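Side-chain contacts in subdomain of Desmoplakin Carboxy-Terminal domain (DPCT) (Homo sapiens, PDB 1LM5), which is a plakin-repeat fragment of human desmoplakin that binds intermediate filaments, consistent with a role in tying desmosomes to the cytoskeleton: residues Leu119-Leu124 with Ile175-Ala180; Met185-Asp188 with Arg193-Glu196; Leu42-Ala47 with Gly115-Glu120; Glu140-Ile143 with Phe147-Gly150. All blocks are in the same frame, centred on the assembly; numbering follows the deposited sequence.

Interaction 1: residues Leu119-Leu124 with Ile175-Ala180; sequences LEFQYL and ISYKDA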
loop_
_atom_site.group_PDB
_atom_site.type_symbol
_atom_site.label_atom_id
_atom_site.label_comp_id
_atom_site.label_asym_id
_atom_site.label_seq_id
_atom_site.Cartn_x
_atom_site.Cartn_y
_atom_site.Cartn_z
ATOM N N LEU B 119 4.103 5.733 -14.318
ATOM C CA LEU B 119 3.948 4.287 -14.297
ATOM C C LEU B 119 5.244 3.612 -13.874
ATOM O O LEU B 119 5.242 2.661 -13.088
ATOM C CB LEU B 119 3.538 3.785 -15.680
ATOM C CG LEU B 119 2.185 4.298 -16.150
ATOM C CD1 LEU B 119 1.948 3.865 -17.602
ATOM C CD2 LEU B 119 1.108 3.748 -15.250
ATOM N N GLU B 120 6.357 4.109 -14.387
ATOM C CA GLU B 120 7.644 3.530 -14.044
ATOM C C GLU B 120 7.997 3.753 -12.587
ATOM O O GLU B 120 8.480 2.849 -11.914
ATOM C CB GLU B 120 8.720 4.107 -14.942
ATOM C CG GLU B 120 8.467 3.755 -16.402
ATOM C CD GLU B 120 9.380 4.487 -17.334
ATOM O OE1 GLU B 120 9.994 5.488 -16.900
ATOM O OE2 GLU B 120 9.466 4.073 -18.508
ATOM N N PHE B 121 7.753 4.965 -12.114
ATOM C CA PHE B 121 8.024 5.293 -10.730
ATOM C C PHE B 121 7.264 4.314 -9.846
ATOM O O PHE B 121 7.814 3.766 -8.900
ATOM C CB PHE B 121 7.538 6.703 -10.408
ATOM C CG PHE B 121 8.332 7.792 -11.064
ATOM C CD1 PHE B 121 7.735 9.022 -11.330
ATOM C CD2 PHE B 121 9.675 7.612 -11.377
ATOM C CE1 PHE B 121 8.470 10.065 -11.898
ATOM C CE2 PHE B 121 10.425 8.645 -11.948
ATOM C CZ PHE B 121 9.820 9.875 -12.209
ATOM N N GLN B 122 5.985 4.110 -10.155
ATOM C CA GLN B 122 5.175 3.203 -9.355
ATOM C C GLN B 122 5.692 1.785 -9.489
ATOM O O GLN B 122 5.940 1.102 -8.498
ATOM C CB GLN B 122 3.706 3.273 -9.793
ATOM C CG GLN B 122 3.074 4.643 -9.576
ATOM C CD GLN B 122 1.657 4.738 -10.121
ATOM O OE1 GLN B 122 1.194 3.855 -10.848
ATOM N NE2 GLN B 122 0.970 5.827 -9.785
ATOM N N TYR B 123 5.867 1.350 -10.730
ATOM C CA TYR B 123 6.337 0.007 -10.996
ATOM C C TYR B 123 7.600 -0.335 -10.217
ATOM O O TYR B 123 7.664 -1.352 -9.527
ATOM C CB TYR B 123 6.594 -0.154 -12.489
ATOM C CG TYR B 123 6.946 -1.564 -12.858
ATOM C CD1 TYR B 123 5.960 -2.532 -12.971
ATOM C CD2 TYR B 123 8.275 -1.942 -13.057
ATOM C CE1 TYR B 123 6.284 -3.841 -13.271
ATOM C CE2 TYR B 123 8.605 -3.247 -13.358
ATOM C CZ TYR B 123 7.605 -4.193 -13.462
ATOM O OH TYR B 123 7.919 -5.501 -13.752
ATOM N N LEU B 124 8.602 0.529 -10.337
ATOM C CA LEU B 124 9.882 0.345 -9.674
ATOM C C LEU B 124 9.807 0.351 -8.163
ATOM O O LEU B 124 10.706 -0.148 -7.503
ATOM C CB LEU B 124 10.866 1.432 -10.111
ATOM C CG LEU B 124 11.436 1.308 -11.524
ATOM C CD1 LEU B 124 12.208 2.576 -11.865
ATOM C CD2 LEU B 124 12.328 0.072 -11.616
ATOM N N ILE B 175 20.267 9.333 -16.126
ATOM C CA ILE B 175 19.985 8.002 -15.635
ATOM C C ILE B 175 18.495 7.855 -15.474
ATOM O O ILE B 175 17.769 8.840 -15.443
ATOM C CB ILE B 175 20.628 7.766 -14.261
ATOM C CG1 ILE B 175 20.025 8.728 -13.229
ATOM C CG2 ILE B 175 22.139 7.960 -14.355
ATOM C CD1 ILE B 175 20.506 8.482 -11.807
ATOM N N SER B 176 18.049 6.616 -15.379
ATOM C CA SER B 176 16.641 6.340 -15.205
ATOM C C SER B 176 16.392 6.280 -13.715
ATOM O O SER B 176 17.328 6.329 -12.905
ATOM C CB SER B 176 16.283 4.987 -15.822
ATOM O OG SER B 176 16.816 3.927 -15.047
ATOM N N TYR B 177 15.128 6.158 -13.352
ATOM C CA TYR B 177 14.787 6.055 -11.951
ATOM C C TYR B 177 15.303 4.737 -11.404
ATOM O O TYR B 177 15.684 4.644 -10.237
ATOM C CB TYR B 177 13.280 6.130 -11.759
ATOM C CG TYR B 177 12.922 6.437 -10.326
ATOM C CD1 TYR B 177 13.073 7.726 -9.824
ATOM C CD2 TYR B 177 12.447 5.446 -9.474
ATOM C CE1 TYR B 177 12.760 8.030 -8.507
ATOM C CE2 TYR B 177 12.125 5.737 -8.147
ATOM C CZ TYR B 177 12.282 7.037 -7.677
ATOM O OH TYR B 177 11.924 7.358 -6.391
ATOM N N LYS B 178 15.281 3.709 -12.244
ATOM C CA LYS B 178 15.781 2.400 -11.864
ATOM C C LYS B 178 17.256 2.584 -11.498
ATOM O O LYS B 178 17.730 2.073 -10.479
ATOM C CB LYS B 178 15.629 1.437 -13.045
ATOM C CG LYS B 178 16.483 0.192 -12.982
ATOM C CD LYS B 178 15.961 -0.829 -12.006
ATOM C CE LYS B 178 16.622 -2.175 -12.283
ATOM N NZ LYS B 178 16.182 -3.222 -11.318
ATOM N N ASP B 179 17.979 3.318 -12.337
ATOM C CA ASP B 179 19.390 3.587 -12.079
ATOM C C ASP B 179 19.542 4.345 -10.776
ATOM O O ASP B 179 20.443 4.071 -9.996
ATOM C CB ASP B 179 20.002 4.458 -13.173
ATOM C CG ASP B 179 20.081 3.758 -14.504
ATOM O OD1 ASP B 179 19.956 4.448 -15.533
ATOM O OD2 ASP B 179 20.279 2.526 -14.519
ATOM N N ALA B 180 18.673 5.330 -10.576
ATOM C CA ALA B 180 18.712 6.153 -9.385
ATOM C C ALA B 180 18.587 5.280 -8.142
ATOM O O ALA B 180 19.332 5.454 -7.191
ATOM C CB ALA B 180 17.595 7.183 -9.425
#
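Phe-121 and Tyr-177 meet ring to ring where helix 112-124 packs against the first turn of helix 177-183, in the interior of this plakin-repeat fold. The stack is T-shaped: the edge of Phe-121 is turned to the face of Tyr-177, with centroids 4.9 Å apart and planes at 65°. Phe-121 CD2 stands 3.6 Å above the tyrosine plane, displaced toward the rim. Tyr-177 reaches it because CG lies opposite its own backbone N (chi1 -163°), which swings the ring out toward the neighbouring helix. A tyrosine suits this place, since its ring is buried while its hydroxyl OH finds a polar partner in Ile-11 N.

The aliphatic part belongs to Leu-124. Its CD1 methyl sits at the tyrosine edge, in the ring plane, and lies 3.7 Å from Tyr-177 CB. The other methyl, CD2, packs 3.8 Å from Lys-178 CD, the two side chains crossing at about a right angle. The lysine thus lends its methylenes to the core and carries NZ onward to Glu-6 and the backbone of Leu-5.

No hydrogen bond crosses between the segments; 175-180 has its own. Ser-176 and Asp-179 form a capping box that starts the second helix: Asp-179 N donates to Ser-176 OG, and Ser-176 N gives Asp-179 OD1 an almost straight bond of 2.9 Å, met on the anti side, 32° out of the carboxylate plane.

Interaction 2: residues Met185-Asp188 with Arg193-Glu196; sequences MVED and RLLE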
loop_
_atom_site.group_PDB
_atom_site.type_symbol
_atom_site.label_atom_id
_atom_site.label_comp_id
_atom_site.label_asym_id
_atom_site.label_seq_id
_atom_site.Cartn_x
_atom_site.Cartn_y
_atom_site.Cartn_z
ATOM N N MET B 185 21.543 5.230 -1.681
ATOM C CA MET B 185 22.034 4.608 -0.464
ATOM C C MET B 185 20.903 4.668 0.540
ATOM O O MET B 185 20.113 5.613 0.535
ATOM C CB MET B 185 23.254 5.372 0.053
ATOM C CG MET B 185 23.043 6.868 0.100
ATOM S SD MET B 185 24.532 7.792 0.510
ATOM C CE MET B 185 24.118 8.423 2.161
ATOM N N VAL B 186 20.804 3.652 1.389
ATOM C CA VAL B 186 19.758 3.645 2.395
ATOM C C VAL B 186 20.337 4.278 3.645
ATOM O O VAL B 186 21.384 3.859 4.136
ATOM C CB VAL B 186 19.284 2.219 2.690
ATOM C CG1 VAL B 186 18.237 2.227 3.799
ATOM C CG2 VAL B 186 18.706 1.618 1.428
ATOM N N GLU B 187 19.671 5.309 4.143
ATOM C CA GLU B 187 20.136 5.987 5.339
ATOM C C GLU B 187 19.987 5.000 6.494
ATOM O O GLU B 187 18.925 4.428 6.698
ATOM C CB GLU B 187 19.306 7.249 5.570
ATOM C CG GLU B 187 19.824 8.147 6.669
ATOM C CD GLU B 187 19.045 9.435 6.740
ATOM O OE1 GLU B 187 17.801 9.365 6.671
ATOM O OE2 GLU B 187 19.672 10.506 6.861
ATOM N N ASP B 188 21.064 4.811 7.244
ATOM C CA ASP B 188 21.093 3.855 8.349
ATOM C C ASP B 188 19.882 3.730 9.280
ATOM O O ASP B 188 19.203 2.704 9.292
ATOM C CB ASP B 188 22.360 4.086 9.184
ATOM C CG ASP B 188 22.365 5.435 9.893
ATOM O OD1 ASP B 188 21.997 6.451 9.262
ATOM O OD2 ASP B 188 22.755 5.477 11.087
ATOM N N ARG B 193 15.724 6.251 1.522
ATOM C CA ARG B 193 16.607 6.136 0.380
ATOM C C ARG B 193 17.053 7.502 -0.090
ATOM O O ARG B 193 16.232 8.365 -0.394
ATOM C CB ARG B 193 15.896 5.395 -0.738
ATOM C CG ARG B 193 16.770 5.004 -1.888
ATOM C CD ARG B 193 16.013 4.000 -2.759
ATOM N NE ARG B 193 15.690 2.802 -1.994
ATOM C CZ ARG B 193 16.556 1.829 -1.723
ATOM N NH1 ARG B 193 17.804 1.897 -2.162
ATOM N NH2 ARG B 193 16.172 0.798 -0.989
ATOM N N LEU B 194 18.368 7.684 -0.149
ATOM C CA LEU B 194 18.951 8.954 -0.550
ATOM C C LEU B 194 19.780 8.822 -1.809
ATOM O O LEU B 194 20.378 7.779 -2.064
ATOM C CB LEU B 194 19.873 9.495 0.546
ATOM C CG LEU B 194 19.391 9.488 1.995
ATOM C CD1 LEU B 194 20.388 10.263 2.858
ATOM C CD2 LEU B 194 18.010 10.108 2.081
ATOM N N LEU B 195 19.810 9.899 -2.580
ATOM C CA LEU B 195 20.599 9.959 -3.796
ATOM C C LEU B 195 21.672 10.998 -3.516
ATOM O O LEU B 195 21.353 12.113 -3.097
ATOM C CB LEU B 195 19.754 10.448 -4.962
ATOM C CG LEU B 195 19.587 9.572 -6.190
ATOM C CD1 LEU B 195 19.014 10.421 -7.317
ATOM C CD2 LEU B 195 20.913 8.945 -6.576
ATOM N N GLU B 196 22.935 10.647 -3.731
ATOM C CA GLU B 196 24.002 11.605 -3.500
ATOM C C GLU B 196 23.987 12.707 -4.558
ATOM O O GLU B 196 23.616 12.474 -5.707
ATOM C CB GLU B 196 25.358 10.907 -3.512
ATOM C CG GLU B 196 25.565 9.999 -2.329
ATOM C CD GLU B 196 26.942 9.359 -2.323
ATOM O OE1 GLU B 196 27.212 8.566 -1.396
ATOM O OE2 GLU B 196 27.748 9.645 -3.235
#
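Val-186 lays its CG2 methyl over one face of the guanidinium of Arg-193, 3.6 Å from NH2. Directly paired across the strands (a non-hydrogen-bonded pair), the two send their side chains to the same face. Arg-193 bends at chi3 (-61°), and that kink turns its flat end under the valine methyl. The planar group is steadied in this position by NE, bonded to Ser-9 OG, and by NH1, bonded to Ser-184 OG. Arginine fits here because its guanidinium can pack flat against a methyl while its rim still serves polar neighbours.

Met-185 and Leu-194 occupy the other face, where their side chains cross at a slant and Met-185 CG comes within 4.1 Å of Leu-194 CB. They are the hydrogen-bonded pair of a beta hairpin made of strands 185-186 and 193-197, the former being one of the two edge strands of a mixed four-stranded sheet within this chain. Leu-194 N gives Met-185 O a nearly straight bond of 2.8 Å, and Met-185 N answers with one of equal length to Leu-194 O. Phe-15, on strand 11-16, touches both apolar side chains, continuing this face across the sheet.

Beyond CG, the methionine runs at about a right angle to Glu-196, bringing its sulfur SD 3.4 Å from Glu-196 OE1 in a plain van der Waals approach. Toward the end of the leucine side chain, the extended Glu-187 passes its CD 4.2 Å from the Leu-194 CD1 methyl, while its OE1 is held by Thr-190 and Lys-22.

Interaction 3: residues Leu42-Ala47 with Gly115-Glu120; sequences LLEAQA and GQRFLE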
loop_
_atom_site.group_PDB
_atom_site.type_symbol
_atom_site.label_atom_id
_atom_site.label_comp_id
_atom_site.label_asym_id
_atom_site.label_seq_id
_atom_site.Cartn_x
_atom_site.Cartn_y
_atom_site.Cartn_z
ATOM N N LEU B 42 12.020 13.422 -9.204
ATOM C CA LEU B 42 12.187 12.609 -8.006
ATOM C C LEU B 42 10.960 12.845 -7.140
ATOM O O LEU B 42 10.479 11.926 -6.486
ATOM C CB LEU B 42 13.439 13.002 -7.234
ATOM C CG LEU B 42 14.719 12.637 -7.981
ATOM C CD1 LEU B 42 15.908 13.148 -7.200
ATOM C CD2 LEU B 42 14.790 11.138 -8.185
ATOM N N LEU B 43 10.467 14.083 -7.142
ATOM C CA LEU B 43 9.280 14.429 -6.357
ATOM C C LEU B 43 8.051 13.781 -6.991
ATOM O O LEU B 43 7.142 13.362 -6.289
ATOM C CB LEU B 43 9.067 15.947 -6.301
ATOM C CG LEU B 43 9.598 16.836 -5.169
ATOM C CD1 LEU B 43 10.113 16.003 -4.017
ATOM C CD2 LEU B 43 10.634 17.776 -5.705
ATOM N N GLU B 44 8.014 13.710 -8.317
ATOM C CA GLU B 44 6.869 13.077 -8.967
ATOM C C GLU B 44 6.821 11.627 -8.540
ATOM O O GLU B 44 5.765 11.098 -8.236
ATOM C CB GLU B 44 6.991 13.143 -10.487
ATOM C CG GLU B 44 6.891 14.540 -11.046
ATOM C CD GLU B 44 7.130 14.569 -12.533
ATOM O OE1 GLU B 44 7.843 13.674 -13.033
ATOM O OE2 GLU B 44 6.619 15.494 -13.191
ATOM N N ALA B 45 7.983 10.991 -8.516
ATOM C CA ALA B 45 8.057 9.594 -8.128
ATOM C C ALA B 45 7.425 9.412 -6.752
ATOM O O ALA B 45 6.819 8.382 -6.474
ATOM C CB ALA B 45 9.503 9.129 -8.112
ATOM N N GLN B 46 7.553 10.423 -5.901
ATOM C CA GLN B 46 6.982 10.337 -4.570
ATOM C C GLN B 46 5.499 10.618 -4.646
ATOM O O GLN B 46 4.695 9.861 -4.128
ATOM C CB GLN B 46 7.650 11.344 -3.644
ATOM C CG GLN B 46 9.141 11.164 -3.554
ATOM C CD GLN B 46 9.745 12.142 -2.593
ATOM O OE1 GLN B 46 9.101 13.109 -2.216
ATOM N NE2 GLN B 46 10.991 11.905 -2.192
ATOM N N ALA B 47 5.144 11.707 -5.316
ATOM C CA ALA B 47 3.741 12.070 -5.431
ATOM C C ALA B 47 2.901 10.951 -6.033
ATOM O O ALA B 47 1.829 10.629 -5.520
ATOM C CB ALA B 47 3.591 13.336 -6.276
ATOM N N GLY B 115 2.970 10.362 -18.131
ATOM C CA GLY B 115 2.305 9.129 -17.760
ATOM C C GLY B 115 3.295 7.995 -17.610
ATOM O O GLY B 115 3.243 7.240 -16.636
ATOM N N GLN B 116 4.206 7.882 -18.572
ATOM C CA GLN B 116 5.207 6.827 -18.549
ATOM C C GLN B 116 6.132 6.942 -17.353
ATOM O O GLN B 116 6.501 5.937 -16.754
ATOM C CB GLN B 116 6.034 6.843 -19.831
ATOM C CG GLN B 116 5.497 5.910 -20.879
ATOM C CD GLN B 116 5.382 4.486 -20.370
ATOM O OE1 GLN B 116 6.384 3.831 -20.058
ATOM N NE2 GLN B 116 4.161 3.999 -20.285
ATOM N N ARG B 117 6.514 8.165 -17.022
ATOM C CA ARG B 117 7.386 8.386 -15.876
ATOM C C ARG B 117 6.672 7.855 -14.647
ATOM O O ARG B 117 7.236 7.113 -13.848
ATOM C CB ARG B 117 7.636 9.876 -15.641
ATOM C CG ARG B 117 8.582 10.557 -16.580
ATOM C CD ARG B 117 9.204 11.763 -15.880
ATOM N NE ARG B 117 8.223 12.765 -15.477
ATOM C CZ ARG B 117 7.631 13.615 -16.311
ATOM N NH1 ARG B 117 7.921 13.589 -17.606
ATOM N NH2 ARG B 117 6.752 14.496 -15.854
ATOM N N PHE B 118 5.416 8.261 -14.503
ATOM C CA PHE B 118 4.631 7.888 -13.344
ATOM C C PHE B 118 4.461 6.380 -13.220
ATOM O O PHE B 118 4.652 5.810 -12.147
ATOM C CB PHE B 118 3.279 8.595 -13.410
ATOM C CG PHE B 118 3.379 10.095 -13.518
ATOM C CD1 PHE B 118 2.293 10.838 -13.970
ATOM C CD2 PHE B 118 4.548 10.770 -13.151
ATOM C CE1 PHE B 118 2.360 12.228 -14.052
ATOM C CE2 PHE B 118 4.627 12.158 -13.232
ATOM C CZ PHE B 118 3.518 12.891 -13.689
ATOM N N LEU B 119 4.103 5.733 -14.318
ATOM C CA LEU B 119 3.948 4.287 -14.297
ATOM C C LEU B 119 5.244 3.612 -13.874
ATOM O O LEU B 119 5.242 2.661 -13.088
ATOM C CB LEU B 119 3.538 3.785 -15.680
ATOM C CG LEU B 119 2.185 4.298 -16.150
ATOM C CD1 LEU B 119 1.948 3.865 -17.602
ATOM C CD2 LEU B 119 1.108 3.748 -15.250
ATOM N N GLU B 120 6.357 4.109 -14.387
ATOM C CA GLU B 120 7.644 3.530 -14.044
ATOM C C GLU B 120 7.997 3.753 -12.587
ATOM O O GLU B 120 8.480 2.849 -11.914
ATOM C CB GLU B 120 8.720 4.107 -14.942
ATOM C CG GLU B 120 8.467 3.755 -16.402
ATOM C CD GLU B 120 9.380 4.487 -17.334
ATOM O OE1 GLU B 120 9.994 5.488 -16.900
ATOM O OE2 GLU B 120 9.466 4.073 -18.508
#
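Glu-44 OE2 is gripped from two directions, by Arg-117 NH2 at 2.8 Å across the helix interface and by Gln-40 NE2 from the preceding turn of its own helix. The other oxygen, Glu-44 OE1, takes a still shorter bond of 2.6 Å from Arg-117 NE, using its syn lone pair. The arginine therefore approaches side-on, offering NE and one terminal nitrogen to the two oxygens separately, and the carboxylate and guanidinium planes lie only 7° apart. Neither bond is quite straight, and both acceptors sit a little out of the guanidinium plane. A bend at chi3 (-61°) brings this edge of Arg-117 round to face the acid.

Phe-118 closes in from beside the carboxylate. Glu-44 CD lies at the ring edge, in the ring plane, 3.5 Å from Phe-118 CE2, and the two flat groups stand nearly perpendicular at 84°. The positive rim of an aromatic ring would be expected to tolerate a carboxylate better than its face would. Leu-80 and Ala-83 of helix 74-88 also touch Glu-44, so the acid is buried among apolar neighbours, and the paired arginine probably keeps it ionised. Glutamate suits the site because its extended chain carries the charge across to the second helix. The result is a bidentate interhelical salt bridge, set between helices 36-47 and 112-124 in the core of the plakin-repeat fold.

Interaction 4: residues Glu140-Ile143 with Phe147-Gly150; sequences EEAI and FIDG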
loop_
_atom_site.group_PDB
_atom_site.type_symbol
_atom_site.label_atom_id
_atom_site.label_comp_id
_atom_site.label_asym_id
_atom_site.label_seq_id
_atom_site.Cartn_x
_atom_site.Cartn_y
_atom_site.Cartn_z
ATOM N N GLU B 140 0.072 -8.156 -13.146
ATOM C CA GLU B 140 -0.962 -9.065 -13.617
ATOM C C GLU B 140 -2.332 -8.426 -13.377
ATOM O O GLU B 140 -3.188 -8.411 -14.263
ATOM C CB GLU B 140 -0.901 -10.403 -12.870
ATOM C CG GLU B 140 0.340 -11.263 -13.146
ATOM C CD GLU B 140 1.655 -10.582 -12.773
ATOM O OE1 GLU B 140 1.752 -10.011 -11.663
ATOM O OE2 GLU B 140 2.600 -10.631 -13.597
ATOM N N GLU B 141 -2.530 -7.880 -12.182
ATOM C CA GLU B 141 -3.805 -7.266 -11.849
ATOM C C GLU B 141 -4.040 -5.993 -12.660
ATOM O O GLU B 141 -5.172 -5.696 -13.047
ATOM C CB GLU B 141 -3.872 -6.977 -10.347
ATOM C CG GLU B 141 -5.197 -6.424 -9.869
ATOM C CD GLU B 141 -6.337 -7.413 -10.015
ATOM O OE1 GLU B 141 -7.455 -7.075 -9.583
ATOM O OE2 GLU B 141 -6.125 -8.520 -10.551
ATOM N N ALA B 142 -2.979 -5.234 -12.904
ATOM C CA ALA B 142 -3.118 -4.017 -13.700
ATOM C C ALA B 142 -3.583 -4.425 -15.097
ATOM O O ALA B 142 -4.350 -3.716 -15.739
ATOM C CB ALA B 142 -1.806 -3.282 -13.783
ATOM N N ILE B 143 -3.111 -5.572 -15.572
ATOM C CA ILE B 143 -3.529 -6.045 -16.891
ATOM C C ILE B 143 -5.000 -6.458 -16.807
ATOM O O ILE B 143 -5.797 -6.160 -17.698
ATOM C CB ILE B 143 -2.663 -7.232 -17.345
ATOM C CG1 ILE B 143 -1.276 -6.718 -17.740
ATOM C CG2 ILE B 143 -3.329 -7.969 -18.502
ATOM C CD1 ILE B 143 -0.306 -7.808 -18.122
ATOM N N PHE B 147 -5.475 -1.552 -17.244
ATOM C CA PHE B 147 -4.665 -0.338 -17.157
ATOM C C PHE B 147 -3.644 -0.349 -18.272
ATOM O O PHE B 147 -3.412 0.656 -18.941
ATOM C CB PHE B 147 -3.885 -0.275 -15.843
ATOM C CG PHE B 147 -4.725 0.005 -14.639
ATOM C CD1 PHE B 147 -4.127 0.155 -13.397
ATOM C CD2 PHE B 147 -6.107 0.114 -14.735
ATOM C CE1 PHE B 147 -4.892 0.410 -12.272
ATOM C CE2 PHE B 147 -6.878 0.370 -13.618
ATOM C CZ PHE B 147 -6.274 0.516 -12.383
ATOM N N ILE B 148 -3.015 -1.502 -18.437
ATOM C CA ILE B 148 -1.981 -1.688 -19.438
ATOM C C ILE B 148 -2.212 -3.044 -20.074
ATOM O O ILE B 148 -2.826 -3.923 -19.470
ATOM C CB ILE B 148 -0.587 -1.708 -18.782
ATOM C CG1 ILE B 148 -0.528 -2.850 -17.761
ATOM C CG2 ILE B 148 -0.320 -0.394 -18.078
ATOM C CD1 ILE B 148 0.803 -2.974 -17.025
ATOM N N ASP B 149 -1.730 -3.211 -21.297
ATOM C CA ASP B 149 -1.857 -4.487 -21.976
ATOM C C ASP B 149 -0.500 -5.158 -21.852
ATOM O O ASP B 149 0.433 -4.580 -21.287
ATOM C CB ASP B 149 -2.246 -4.296 -23.449
ATOM C CG ASP B 149 -1.268 -3.412 -24.220
ATOM O OD1 ASP B 149 -1.579 -3.078 -25.388
ATOM O OD2 ASP B 149 -0.202 -3.059 -23.678
ATOM N N GLY B 150 -0.389 -6.376 -22.362
ATOM C CA GLY B 150 0.868 -7.095 -22.272
ATOM C C GLY B 150 2.063 -6.314 -22.778
ATOM O O GLY B 150 3.138 -6.370 -22.182
HETATM O O HOH W 1 -5.077 -5.304 -20.162
#
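The ring of Phe-147 brings its CD1 4.2 Å from Ala-142 CB. Around the same ring lie Ser-100, Glu-103 and Ile-137, so the ring is buried among loop residues and helix 101-106. Ala-142 CB also lies 4.2 Å from Ile-148 CD1, and its small size lets the phenylalanine and the isoleucine share one spot on the helix.

Ile-148 CG1 lies between its backbone N and carbonyl carbon (chi1 59°), which brings it to within 3.9 Å of Ile-143 CG1, the two side chains crossing at about a right angle. Both isoleucines touch Ala-153 of helix 150-157 as well.

The backbone supplies the polar links. Phe-147 N donates to Ala-142 O over 2.9 Å, a bond that spans five residues and turns the chain where helix 139-145 finishes. Ile-143 CA-H points almost straight at Ile-148 O, 3.4 Å from CA. The same carbonyl accepts from a water at 2.7 Å, which donates equally to Ile-143 O. Asp-149 then N-caps the next helix through OD2 and Ala-152 N, completing the short link between helices 139-145 and 150-157, consistent with the paired helices of a plakin repeat. Ala-142 O is thus satisfied by a loop N-H and Ile-143 O by the water, while Ala-142, Phe-147 and Ile-148 are buried and Ile-143 lies at the exposed margin, so this turn is held by backbone polarity and apolar burial without any charge pair.

In the fold
Interactions 1 and 3 form the core, their centres 8 Å apart on the shared helix 112-124: Phe-121 and Tyr-177 of the first both pack on Ala-45 of the second, and the aromatic stack thereby adjoins the ionic bridge. Interaction 2 lies at the surface, yet Leu-195 touches both Ala-180 of interaction 1 and Leu-42 of interaction 3, tying the hairpin to the helices. Interaction 4 is peripheral and partly buried, touching none of the others; its centre is about 31 Å from that of interaction 2. Chemistry follows place: ring stacking and a buried charge pair join distant helices, whereas the two local contacts, a hairpin and a helix end, combine backbone hydrogen bonds with side-chain packing.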